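Local coordinates for protein imidazolonepropionase (PDB 2Q09) that hydrolyses a carbon-nitrogen bond of imidazolone-5-propanoate to give N-formimidoyl-L-glutamate, the third step of histidine degradation, at a metal centre occupied by iron in this crystal, at residues A[70-78]-A[119-130]; A[135-146]-A[167-178]. One frame throughout, in Å; residues are numbered along the deposited sequence.

Both contacts belong to the metal-dependent amidohydrolase barrel and meet where strand 63-73 lies beside strand 135-141. Interaction 1 packs the loop that follows the first of these strands against helix 116-133; interaction 2 pairs strand 135-141 with strand 168-176. Their centres are about 10 Å apart. Glu139 belongs to interaction 2 and reaches interaction 1 twice, its O lying 2.7 Å from Thr73 OG1 and its N 2.9 Å from Asp70 O, both probable hydrogen bonds. The active site draws on both: 70-78 supplies His72 and His74 to the iron, which His242 and Asp317 also bind, while 135-146 and 167-178 supply Tyr144 and His177 to the bound inhibitor.

Interaction 1 (A[70-78]-A[119-130]); sequences DCHTHLIFA and LFELALPRVKSL. With FE (Fe (III) ion), chain B.
Arg126 on helix 116-133 grips the loop at Leu75 and Phe77 in a mostly buried loop-on-helix contact. The loop directly follows His72 and His74, the His-X-His pair at the end of the first barrel strand typical of amidohydrolases; both bind the iron through NE2. One nitrogen, Arg126 NH1, donates to two backbone carbonyls, Leu75 O at 2.9 Å and Phe77 O at 3.0 Å; the second bond is the straighter, 165° at the hydrogen, and lies in the guanidinium plane. The Phe77 ring covers one face of that guanidinium in a cation-pi stack, with Arg126 CZ 3.6 Å from the ring centroid and the planes 9° apart. Phe77 CG sits between its backbone N and carbonyl carbon (chi1 63°), which folds the ring back over the arginine although the CB itself points away from the helix. Further along the helix toward Leu130, Leu75 CD1 packs on Ala123 CB and on Val127 CG2 (3.8 Å), and its other methyl, CD2, meets Leu130 CD1. At the far end Leu119 CD2 and Leu122 CD1 both touch Ala78 CB. Water 1 joins Phe77 N to Leu119 O. Gripped at two carbonyls and stacked on one face, the guanidinium has little rotational freedom, and its positive charge is probably compensated by the two carbonyl oxygens and the pi face of Phe77.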
loop_
_atom_site.group_PDB
_atom_site.type_symbol
_atom_site.label_atom_id
_atom_site.label_comp_id
_atom_site.label_asym_id
_atom_site.label_seq_id
_atom_site.Cartn_x
_atom_site.Cartn_y
_atom_site.Cartn_z
ATOM N N ASP A 70 2.052 -0.025 -3.977
ATOM C CA ASP A 70 0.985 -0.725 -3.239
ATOM C C ASP A 70 1.124 -0.209 -1.806
ATOM O O ASP A 70 1.947 -0.704 -1.032
ATOM C CB ASP A 70 1.222 -2.242 -3.293
ATOM C CG ASP A 70 -0.033 -3.045 -3.013
ATOM O OD1 ASP A 70 0.056 -4.287 -3.085
ATOM O OD2 ASP A 70 -1.096 -2.450 -2.731
ATOM N N CYS A 71 0.314 0.783 -1.459
ATOM C CA CYS A 71 0.407 1.445 -0.162
ATOM C C CYS A 71 -0.320 0.859 1.042
ATOM O O CYS A 71 -0.381 1.511 2.084
ATOM C CB CYS A 71 -0.013 2.913 -0.322
ATOM S SG CYS A 71 -1.781 3.167 -0.779
ATOM N N HIS A 72 -0.852 -0.352 0.920
ATOM C CA HIS A 72 -1.567 -0.957 2.035
ATOM C C HIS A 72 -1.552 -2.478 1.967
ATOM O O HIS A 72 -2.394 -3.081 1.303
ATOM C CB HIS A 72 -3.013 -0.446 2.046
ATOM C CG HIS A 72 -3.845 -0.977 3.176
ATOM N ND1 HIS A 72 -4.580 -0.157 4.003
ATOM C CD2 HIS A 72 -4.090 -2.243 3.591
ATOM C CE1 HIS A 72 -5.241 -0.892 4.879
ATOM N NE2 HIS A 72 -4.961 -2.162 4.650
ATOM N N THR A 73 -0.578 -3.105 2.623
ATOM C CA THR A 73 -0.545 -4.562 2.635
ATOM C C THR A 73 -0.191 -5.141 3.996
ATOM O O THR A 73 0.368 -4.451 4.852
ATOM C CB THR A 73 0.451 -5.157 1.602
ATOM O OG1 THR A 73 1.751 -5.289 2.194
ATOM C CG2 THR A 73 0.553 -4.264 0.370
ATOM N N HIS A 74 -0.551 -6.409 4.171
ATOM C CA HIS A 74 -0.272 -7.181 5.378
ATOM C C HIS A 74 0.386 -8.449 4.825
ATOM O O HIS A 74 0.078 -9.536 5.287
ATOM C CB HIS A 74 -1.560 -7.633 6.088
ATOM C CG HIS A 74 -2.488 -6.529 6.501
ATOM N ND1 HIS A 74 -2.739 -6.234 7.825
ATOM C CD2 HIS A 74 -3.315 -5.735 5.781
ATOM C CE1 HIS A 74 -3.683 -5.314 7.901
ATOM N NE2 HIS A 74 -4.054 -4.993 6.675
ATOM N N LEU A 75 1.290 -8.323 3.855
ATOM C CA LEU A 75 1.884 -9.511 3.241
ATOM C C LEU A 75 2.780 -10.381 4.115
ATOM O O LEU A 75 3.133 -11.496 3.715
ATOM C CB LEU A 75 2.616 -9.138 1.942
ATOM C CG LEU A 75 3.905 -8.317 1.968
ATOM C CD1 LEU A 75 5.098 -9.216 2.321
ATOM C CD2 LEU A 75 4.109 -7.700 0.577
ATOM N N ILE A 76 3.151 -9.889 5.292
ATOM C CA ILE A 76 3.979 -10.680 6.201
ATOM C C ILE A 76 3.075 -11.444 7.170
ATOM O O ILE A 76 2.342 -10.833 7.959
ATOM C CB ILE A 76 4.934 -9.787 7.019
ATOM C CG1 ILE A 76 6.089 -9.316 6.126
ATOM C CG2 ILE A 76 5.464 -10.556 8.246
ATOM C CD1 ILE A 76 7.090 -8.395 6.855
ATOM N N PHE A 77 3.125 -12.769 7.112
ATOM C CA PHE A 77 2.296 -13.571 7.999
ATOM C C PHE A 77 2.601 -15.044 7.812
ATOM O O PHE A 77 3.167 -15.444 6.785
ATOM C CB PHE A 77 0.810 -13.317 7.701
ATOM C CG PHE A 77 0.394 -13.725 6.311
ATOM C CD1 PHE A 77 0.090 -15.047 6.029
ATOM C CD2 PHE A 77 0.344 -12.795 5.278
ATOM C CE1 PHE A 77 -0.250 -15.452 4.745
ATOM C CE2 PHE A 77 0.006 -13.181 3.979
ATOM C CZ PHE A 77 -0.297 -14.517 3.711
ATOM N N ALA A 78 2.233 -15.836 8.816
ATOM C CA ALA A 78 2.420 -17.283 8.761
ATOM C C ALA A 78 1.051 -17.946 8.837
ATOM O O ALA A 78 0.044 -17.276 9.067
ATOM C CB ALA A 78 3.298 -17.759 9.928
ATOM N N LEU A 119 9.291 -16.147 8.583
ATOM C CA LEU A 119 8.387 -15.143 8.019
ATOM C C LEU A 119 9.000 -14.514 6.773
ATOM O O LEU A 119 8.302 -14.226 5.803
ATOM C CB LEU A 119 8.081 -14.059 9.052
ATOM C CG LEU A 119 7.206 -14.489 10.235
ATOM C CD1 LEU A 119 7.106 -13.344 11.228
ATOM C CD2 LEU A 119 5.827 -14.906 9.741
ATOM N N PHE A 120 10.313 -14.315 6.807
ATOM C CA PHE A 120 11.048 -13.739 5.687
ATOM C C PHE A 120 10.943 -14.656 4.472
ATOM O O PHE A 120 10.638 -14.208 3.365
ATOM C CB PHE A 120 12.519 -13.560 6.074
ATOM C CG PHE A 120 13.395 -13.092 4.949
ATOM C CD1 PHE A 120 13.374 -11.765 4.531
ATOM C CD2 PHE A 120 14.231 -13.988 4.288
ATOM C CE1 PHE A 120 14.178 -11.336 3.474
ATOM C CE2 PHE A 120 15.037 -13.571 3.233
ATOM C CZ PHE A 120 15.008 -12.239 2.822
ATOM N N GLU A 121 11.199 -15.943 4.688
ATOM C CA GLU A 121 11.130 -16.931 3.621
ATOM C C GLU A 121 9.705 -17.065 3.070
ATOM O O GLU A 121 9.517 -17.323 1.885
ATOM C CB GLU A 121 11.614 -18.296 4.127
ATOM C CG GLU A 121 13.077 -18.340 4.556
ATOM C CD GLU A 121 14.043 -18.049 3.418
ATOM O OE1 GLU A 121 13.765 -18.472 2.276
ATOM O OE2 GLU A 121 15.087 -17.412 3.662
ATOM N N LEU A 122 8.709 -16.912 3.937
ATOM C CA LEU A 122 7.311 -17.006 3.519
ATOM C C LEU A 122 6.887 -15.782 2.705
ATOM O O LEU A 122 6.049 -15.878 1.801
ATOM C CB LEU A 122 6.397 -17.131 4.736
ATOM C CG LEU A 122 6.362 -18.491 5.434
ATOM C CD1 LEU A 122 5.622 -18.371 6.751
ATOM C CD2 LEU A 122 5.684 -19.511 4.515
ATOM N N ALA A 123 7.470 -14.638 3.030
ATOM C CA ALA A 123 7.134 -13.392 2.350
ATOM C C ALA A 123 7.855 -13.163 1.024
ATOM O O ALA A 123 7.338 -12.446 0.163
ATOM C CB ALA A 123 7.386 -12.199 3.291
ATOM N N LEU A 124 9.049 -13.737 0.867
ATOM C CA LEU A 124 9.813 -13.558 -0.370
ATOM C C LEU A 124 8.996 -13.776 -1.650
ATOM O O LEU A 124 8.879 -12.875 -2.470
ATOM C CB LEU A 124 11.039 -14.485 -0.398
ATOM C CG LEU A 124 12.238 -14.066 0.449
ATOM C CD1 LEU A 124 13.343 -15.124 0.362
ATOM C CD2 LEU A 124 12.749 -12.717 -0.045
ATOM N N PRO A 125 8.427 -14.979 -1.838
ATOM C CA PRO A 125 7.632 -15.269 -3.040
ATOM C C PRO A 125 6.452 -14.325 -3.254
ATOM O O PRO A 125 6.050 -14.078 -4.392
ATOM C CB PRO A 125 7.186 -16.712 -2.819
ATOM C CG PRO A 125 7.103 -16.800 -1.328
ATOM C CD PRO A 125 8.367 -16.110 -0.899
ATOM N N ARG A 126 5.894 -13.805 -2.166
ATOM C CA ARG A 126 4.770 -12.882 -2.273
ATOM C C ARG A 126 5.263 -11.557 -2.858
ATOM O O ARG A 126 4.659 -11.013 -3.782
ATOM C CB ARG A 126 4.138 -12.660 -0.897
ATOM C CG ARG A 126 3.574 -13.958 -0.276
ATOM C CD ARG A 126 3.169 -13.776 1.192
ATOM N NE ARG A 126 2.848 -15.067 1.799
ATOM C CZ ARG A 126 2.863 -15.314 3.106
ATOM N NH1 ARG A 126 3.182 -14.353 3.964
ATOM N NH2 ARG A 126 2.573 -16.532 3.553
ATOM N N VAL A 127 6.363 -11.043 -2.324
ATOM C CA VAL A 127 6.917 -9.791 -2.823
ATOM C C VAL A 127 7.383 -9.939 -4.268
ATOM O O VAL A 127 7.282 -8.997 -5.049
ATOM C CB VAL A 127 8.109 -9.315 -1.970
ATOM C CG1 VAL A 127 8.677 -8.007 -2.543
ATOM C CG2 VAL A 127 7.657 -9.096 -0.534
ATOM N N LYS A 128 7.878 -11.118 -4.631
ATOM C CA LYS A 128 8.348 -11.327 -5.995
ATOM C C LYS A 128 7.215 -11.226 -7.004
ATOM O O LYS A 128 7.426 -10.807 -8.144
ATOM C CB LYS A 128 9.065 -12.675 -6.115
ATOM C CG LYS A 128 10.426 -12.654 -5.412
ATOM C CD LYS A 128 11.201 -13.949 -5.587
ATOM C CE LYS A 128 12.530 -13.849 -4.854
ATOM N NZ LYS A 128 13.359 -15.078 -4.979
ATOM N N SER A 129 6.008 -11.610 -6.599
ATOM C CA SER A 129 4.875 -11.505 -7.511
ATOM C C SER A 129 4.528 -10.035 -7.737
ATOM O O SER A 129 4.161 -9.636 -8.842
ATOM C CB SER A 129 3.662 -12.255 -6.963
ATOM O OG SER A 129 3.797 -13.647 -7.192
ATOM N N LEU A 130 4.633 -9.229 -6.689
ATOM C CA LEU A 130 4.335 -7.807 -6.831
ATOM C C LEU A 130 5.419 -7.176 -7.709
ATOM O O LEU A 130 5.131 -6.343 -8.570
ATOM C CB LEU A 130 4.300 -7.112 -5.466
ATOM C CG LEU A 130 3.133 -7.472 -4.542
ATOM C CD1 LEU A 130 3.234 -6.677 -3.250
ATOM C CD2 LEU A 130 1.811 -7.166 -5.243
HETATM FE FE FE B . -5.597 -3.882 5.832
HETATM O O HOH W 1 5.714 -13.892 6.115
HETATM O O HOH W 2 -7.837 -4.836 5.661
#

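Interaction 2 (A[135-146]-A[167-178]); sequences VTTVEIKSGYGL and IRVKTTLLAAHA. With DI6 (3-[(4S)-2,5-dioxoimidazolidin-4-yl]propanoic acid), chain C.
Arg168 N to Thr136 O is the first of the backbone bonds that pair the parallel strands 135-141 and 168-176, their axes approaching to 4.7 Å and inclined at 22°. The alternating bonds run on through Val138 and Ile140 and finish with Ser142 N to Thr172 O. A chi1 of 57° sets the Ser142 hydroxyl between its own backbone N and carbonyl carbon, where OG accepts from Leu174 N at 2.7 Å; it also bonds Glu151.

Among the polar side chains, Thr172 OG1 donates to Glu139 OE2 at 2.6 Å from above the carboxylate plane, and Lys141 NZ takes the syn lone pair of that oxygen in a 2.7 Å salt bridge. Lys141 NZ also pairs with Asp212, and Lys240 forms a further salt bridge to OE2.

Apolar contacts along the strands lie on the face of Val138 and Ile140, where Val138 CG1 meets Ile167 CD1 at 3.4 Å and Ile140 CD1 meets Val169 CG1.

Beyond the strands, His177 ND1 donates to Gly143 O (3.2 Å), leaving NE2 to accept from inhibitor N4 at 2.7 Å, while Tyr144 OH donates to inhibitor O9. With helix 148-164 as the crossover, this is a beta-alpha-beta unit of a TIM-barrel amidohydrolase, with ligand-binding residues after the C-terminal strand ends.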
loop_
_atom_site.group_PDB
_atom_site.type_symbol
_atom_site.label_atom_id
_atom_site.label_comp_id
_atom_site.label_asym_id
_atom_site.label_seq_id
_atom_site.Cartn_x
_atom_site.Cartn_y
_atom_site.Cartn_z
ATOM N N VAL A 135 5.508 -3.362 -9.255
ATOM C CA VAL A 135 5.480 -2.631 -7.986
ATOM C C VAL A 135 6.917 -2.340 -7.544
ATOM O O VAL A 135 7.729 -3.256 -7.417
ATOM C CB VAL A 135 4.765 -3.434 -6.883
ATOM C CG1 VAL A 135 4.820 -2.665 -5.560
ATOM C CG2 VAL A 135 3.298 -3.676 -7.278
ATOM N N THR A 136 7.230 -1.069 -7.318
ATOM C CA THR A 136 8.582 -0.684 -6.921
ATOM C C THR A 136 8.655 -0.176 -5.489
ATOM O O THR A 136 9.741 -0.030 -4.929
ATOM C CB THR A 136 9.150 0.370 -7.887
ATOM O OG1 THR A 136 8.210 1.440 -8.033
ATOM C CG2 THR A 136 9.417 -0.264 -9.249
ATOM N N THR A 137 7.496 0.099 -4.900
ATOM C CA THR A 137 7.410 0.533 -3.506
ATOM C C THR A 137 6.192 -0.154 -2.899
ATOM O O THR A 137 5.087 -0.073 -3.447
ATOM C CB THR A 137 7.215 2.059 -3.357
ATOM O OG1 THR A 137 8.380 2.748 -3.823
ATOM C CG2 THR A 137 6.975 2.418 -1.889
ATOM N N VAL A 138 6.393 -0.848 -1.786
ATOM C CA VAL A 138 5.293 -1.536 -1.122
ATOM C C VAL A 138 5.284 -1.188 0.362
ATOM O O VAL A 138 6.336 -1.044 0.977
ATOM C CB VAL A 138 5.400 -3.083 -1.286
ATOM C CG1 VAL A 138 6.723 -3.594 -0.697
ATOM C CG2 VAL A 138 4.229 -3.766 -0.591
ATOM N N GLU A 139 4.088 -1.020 0.919
ATOM C CA GLU A 139 3.932 -0.724 2.338
ATOM C C GLU A 139 3.545 -2.038 3.019
ATOM O O GLU A 139 2.645 -2.746 2.546
ATOM C CB GLU A 139 2.820 0.304 2.552
ATOM C CG GLU A 139 2.654 0.751 4.014
ATOM C CD GLU A 139 1.418 0.162 4.685
ATOM O OE1 GLU A 139 0.899 -0.880 4.213
ATOM O OE2 GLU A 139 0.968 0.743 5.697
ATOM N N ILE A 140 4.228 -2.366 4.111
ATOM C CA ILE A 140 3.957 -3.598 4.844
ATOM C C ILE A 140 3.671 -3.284 6.309
ATOM O O ILE A 140 4.443 -2.585 6.972
ATOM C CB ILE A 140 5.149 -4.572 4.737
ATOM C CG1 ILE A 140 5.428 -4.884 3.263
ATOM C CG2 ILE A 140 4.843 -5.861 5.503
ATOM C CD1 ILE A 140 6.657 -5.777 3.035
ATOM N N LYS A 141 2.559 -3.804 6.810
ATOM C CA LYS A 141 2.165 -3.564 8.193
ATOM C C LYS A 141 2.515 -4.723 9.116
ATOM O O LYS A 141 2.766 -5.844 8.660
ATOM C CB LYS A 141 0.655 -3.337 8.269
ATOM C CG LYS A 141 0.119 -2.315 7.272
ATOM C CD LYS A 141 -1.397 -2.379 7.193
ATOM C CE LYS A 141 -1.928 -1.468 6.085
ATOM N NZ LYS A 141 -1.503 -0.051 6.310
ATOM N N SER A 142 2.560 -4.436 10.414
ATOM C CA SER A 142 2.794 -5.473 11.410
ATOM C C SER A 142 1.345 -5.836 11.747
ATOM O O SER A 142 0.516 -5.908 10.844
ATOM C CB SER A 142 3.544 -4.906 12.628
ATOM O OG SER A 142 2.851 -3.824 13.232
ATOM N N GLY A 143 1.018 -6.075 13.009
ATOM C CA GLY A 143 -0.368 -6.373 13.328
ATOM C C GLY A 143 -0.782 -7.820 13.531
ATOM O O GLY A 143 -1.928 -8.086 13.886
ATOM N N TYR A 144 0.115 -8.762 13.282
ATOM C CA TYR A 144 -0.205 -10.170 13.496
ATOM C C TYR A 144 0.662 -10.744 14.621
ATOM O O TYR A 144 0.733 -11.967 14.802
ATOM C CB TYR A 144 -0.002 -10.982 12.210
ATOM C CG TYR A 144 -1.052 -10.709 11.146
ATOM C CD1 TYR A 144 -2.409 -10.732 11.463
ATOM C CD2 TYR A 144 -0.692 -10.440 9.826
ATOM C CE1 TYR A 144 -3.386 -10.496 10.499
ATOM C CE2 TYR A 144 -1.660 -10.204 8.846
ATOM C CZ TYR A 144 -3.005 -10.234 9.192
ATOM O OH TYR A 144 -3.963 -10.016 8.228
ATOM N N GLY A 145 1.312 -9.848 15.368
ATOM C CA GLY A 145 2.165 -10.269 16.466
ATOM C C GLY A 145 1.454 -10.050 17.789
ATOM O O GLY A 145 1.371 -10.948 18.625
ATOM N N LEU A 146 0.925 -8.845 17.967
ATOM C CA LEU A 146 0.199 -8.482 19.179
ATOM C C LEU A 146 0.957 -8.714 20.499
ATOM O O LEU A 146 0.372 -9.112 21.519
ATOM C CB LEU A 146 -1.169 -9.178 19.196
ATOM C CG LEU A 146 -2.038 -8.840 17.966
ATOM C CD1 LEU A 146 -3.473 -9.302 18.214
ATOM C CD2 LEU A 146 -2.025 -7.339 17.693
ATOM N N ILE A 167 13.261 -3.461 -4.231
ATOM C CA ILE A 167 11.959 -2.841 -4.021
ATOM C C ILE A 167 12.014 -1.988 -2.751
ATOM O O ILE A 167 12.672 -2.363 -1.780
ATOM C CB ILE A 167 10.879 -3.967 -3.905
ATOM C CG1 ILE A 167 9.472 -3.421 -4.164
ATOM C CG2 ILE A 167 10.981 -4.655 -2.551
ATOM C CD1 ILE A 167 8.939 -2.521 -3.099
ATOM N N ARG A 168 11.340 -0.840 -2.763
ATOM C CA ARG A 168 11.320 0.034 -1.596
ATOM C C ARG A 168 10.218 -0.423 -0.643
ATOM O O ARG A 168 9.091 -0.707 -1.064
ATOM C CB ARG A 168 11.071 1.488 -2.007
ATOM C CG ARG A 168 12.133 2.064 -2.935
ATOM C CD ARG A 168 11.752 3.474 -3.381
ATOM N NE ARG A 168 12.623 3.974 -4.445
ATOM C CZ ARG A 168 13.827 4.500 -4.253
ATOM N NH1 ARG A 168 14.326 4.608 -3.024
ATOM N NH2 ARG A 168 14.540 4.915 -5.296
ATOM N N VAL A 169 10.543 -0.499 0.640
ATOM C CA VAL A 169 9.565 -0.928 1.626
ATOM C C VAL A 169 9.318 0.140 2.672
ATOM O O VAL A 169 10.259 0.689 3.240
ATOM C CB VAL A 169 10.024 -2.216 2.356
ATOM C CG1 VAL A 169 9.009 -2.606 3.420
ATOM C CG2 VAL A 169 10.212 -3.346 1.352
ATOM N N LYS A 170 8.050 0.442 2.913
ATOM C CA LYS A 170 7.676 1.401 3.940
ATOM C C LYS A 170 7.029 0.523 5.005
ATOM O O LYS A 170 6.179 -0.321 4.691
ATOM C CB LYS A 170 6.658 2.409 3.408
ATOM C CG LYS A 170 7.149 3.217 2.204
ATOM C CD LYS A 170 8.367 4.072 2.528
ATOM C CE LYS A 170 8.039 5.199 3.497
ATOM N NZ LYS A 170 9.191 6.124 3.648
ATOM N N THR A 171 7.431 0.699 6.256
ATOM C CA THR A 171 6.868 -0.117 7.323
ATOM C C THR A 171 5.820 0.632 8.117
ATOM O O THR A 171 5.907 1.848 8.289
ATOM C CB THR A 171 7.963 -0.595 8.292
ATOM O OG1 THR A 171 8.622 0.543 8.861
ATOM C CG2 THR A 171 8.985 -1.456 7.552
ATOM N N THR A 172 4.843 -0.106 8.625
ATOM C CA THR A 172 3.782 0.496 9.401
ATOM C C THR A 172 3.454 -0.365 10.610
ATOM O O THR A 172 3.160 -1.556 10.476
ATOM C CB THR A 172 2.514 0.680 8.549
ATOM O OG1 THR A 172 2.804 1.534 7.432
ATOM C CG2 THR A 172 1.411 1.320 9.375
ATOM N N LEU A 173 3.510 0.241 11.790
ATOM C CA LEU A 173 3.208 -0.464 13.025
ATOM C C LEU A 173 1.696 -0.552 13.207
ATOM O O LEU A 173 1.028 0.465 13.381
ATOM C CB LEU A 173 3.812 0.275 14.217
ATOM C CG LEU A 173 3.534 -0.369 15.574
ATOM C CD1 LEU A 173 4.282 -1.686 15.669
ATOM C CD2 LEU A 173 3.978 0.573 16.695
ATOM N N LEU A 174 1.165 -1.769 13.167
ATOM C CA LEU A 174 -0.269 -1.971 13.330
ATOM C C LEU A 174 -0.548 -2.871 14.532
ATOM O O LEU A 174 -1.237 -3.883 14.416
ATOM C CB LEU A 174 -0.854 -2.600 12.063
ATOM C CG LEU A 174 -2.366 -2.845 12.019
ATOM C CD1 LEU A 174 -3.113 -1.519 12.052
ATOM C CD2 LEU A 174 -2.719 -3.614 10.752
ATOM N N ALA A 175 0.004 -2.508 15.686
ATOM C CA ALA A 175 -0.197 -3.291 16.902
ATOM C C ALA A 175 -1.657 -3.199 17.334
ATOM O O ALA A 175 -2.181 -4.102 17.986
ATOM C CB ALA A 175 0.722 -2.784 18.013
ATOM N N ALA A 176 -2.311 -2.103 16.963
ATOM C CA ALA A 176 -3.718 -1.902 17.306
ATOM C C ALA A 176 -4.629 -2.490 16.223
ATOM O O ALA A 176 -5.585 -1.859 15.782
ATOM C CB ALA A 176 -4.007 -0.410 17.489
ATOM N N HIS A 177 -4.319 -3.713 15.800
ATOM C CA HIS A 177 -5.095 -4.409 14.774
ATOM C C HIS A 177 -6.249 -5.148 15.439
ATOM O O HIS A 177 -7.302 -5.375 14.839
ATOM C CB HIS A 177 -4.193 -5.414 14.048
ATOM C CG HIS A 177 -4.735 -5.883 12.735
ATOM N ND1 HIS A 177 -4.082 -6.816 11.959
ATOM C CD2 HIS A 177 -5.843 -5.528 12.044
ATOM C CE1 HIS A 177 -4.764 -7.014 10.845
ATOM N NE2 HIS A 177 -5.837 -6.244 10.870
ATOM N N ALA A 178 -6.031 -5.511 16.697
ATOM C CA ALA A 178 -7.003 -6.228 17.505
ATOM C C ALA A 178 -6.398 -6.357 18.899
ATOM O O ALA A 178 -5.219 -6.069 19.097
ATOM C CB ALA A 178 -7.258 -7.600 16.919
HETATM N N1 DI6 C . -9.590 -5.214 8.129
HETATM C C2 DI6 C . -9.431 -6.251 7.279
HETATM O O2 DI6 C . -10.168 -6.571 6.364
HETATM C C3 DI6 C . -8.110 -6.942 7.697
HETATM N N4 DI6 C . -7.679 -6.118 8.848
HETATM C C5 DI6 C . -8.592 -5.142 9.020
HETATM O O5 DI6 C . -8.513 -4.282 9.885
HETATM C C6 DI6 C . -8.353 -8.394 8.081
HETATM C C7 DI6 C . -7.073 -9.118 8.503
HETATM C C8 DI6 C . -7.261 -10.591 8.895
HETATM O O9 DI6 C . -6.242 -11.307 8.939
HETATM O O10 DI6 C . -8.406 -11.043 9.156
#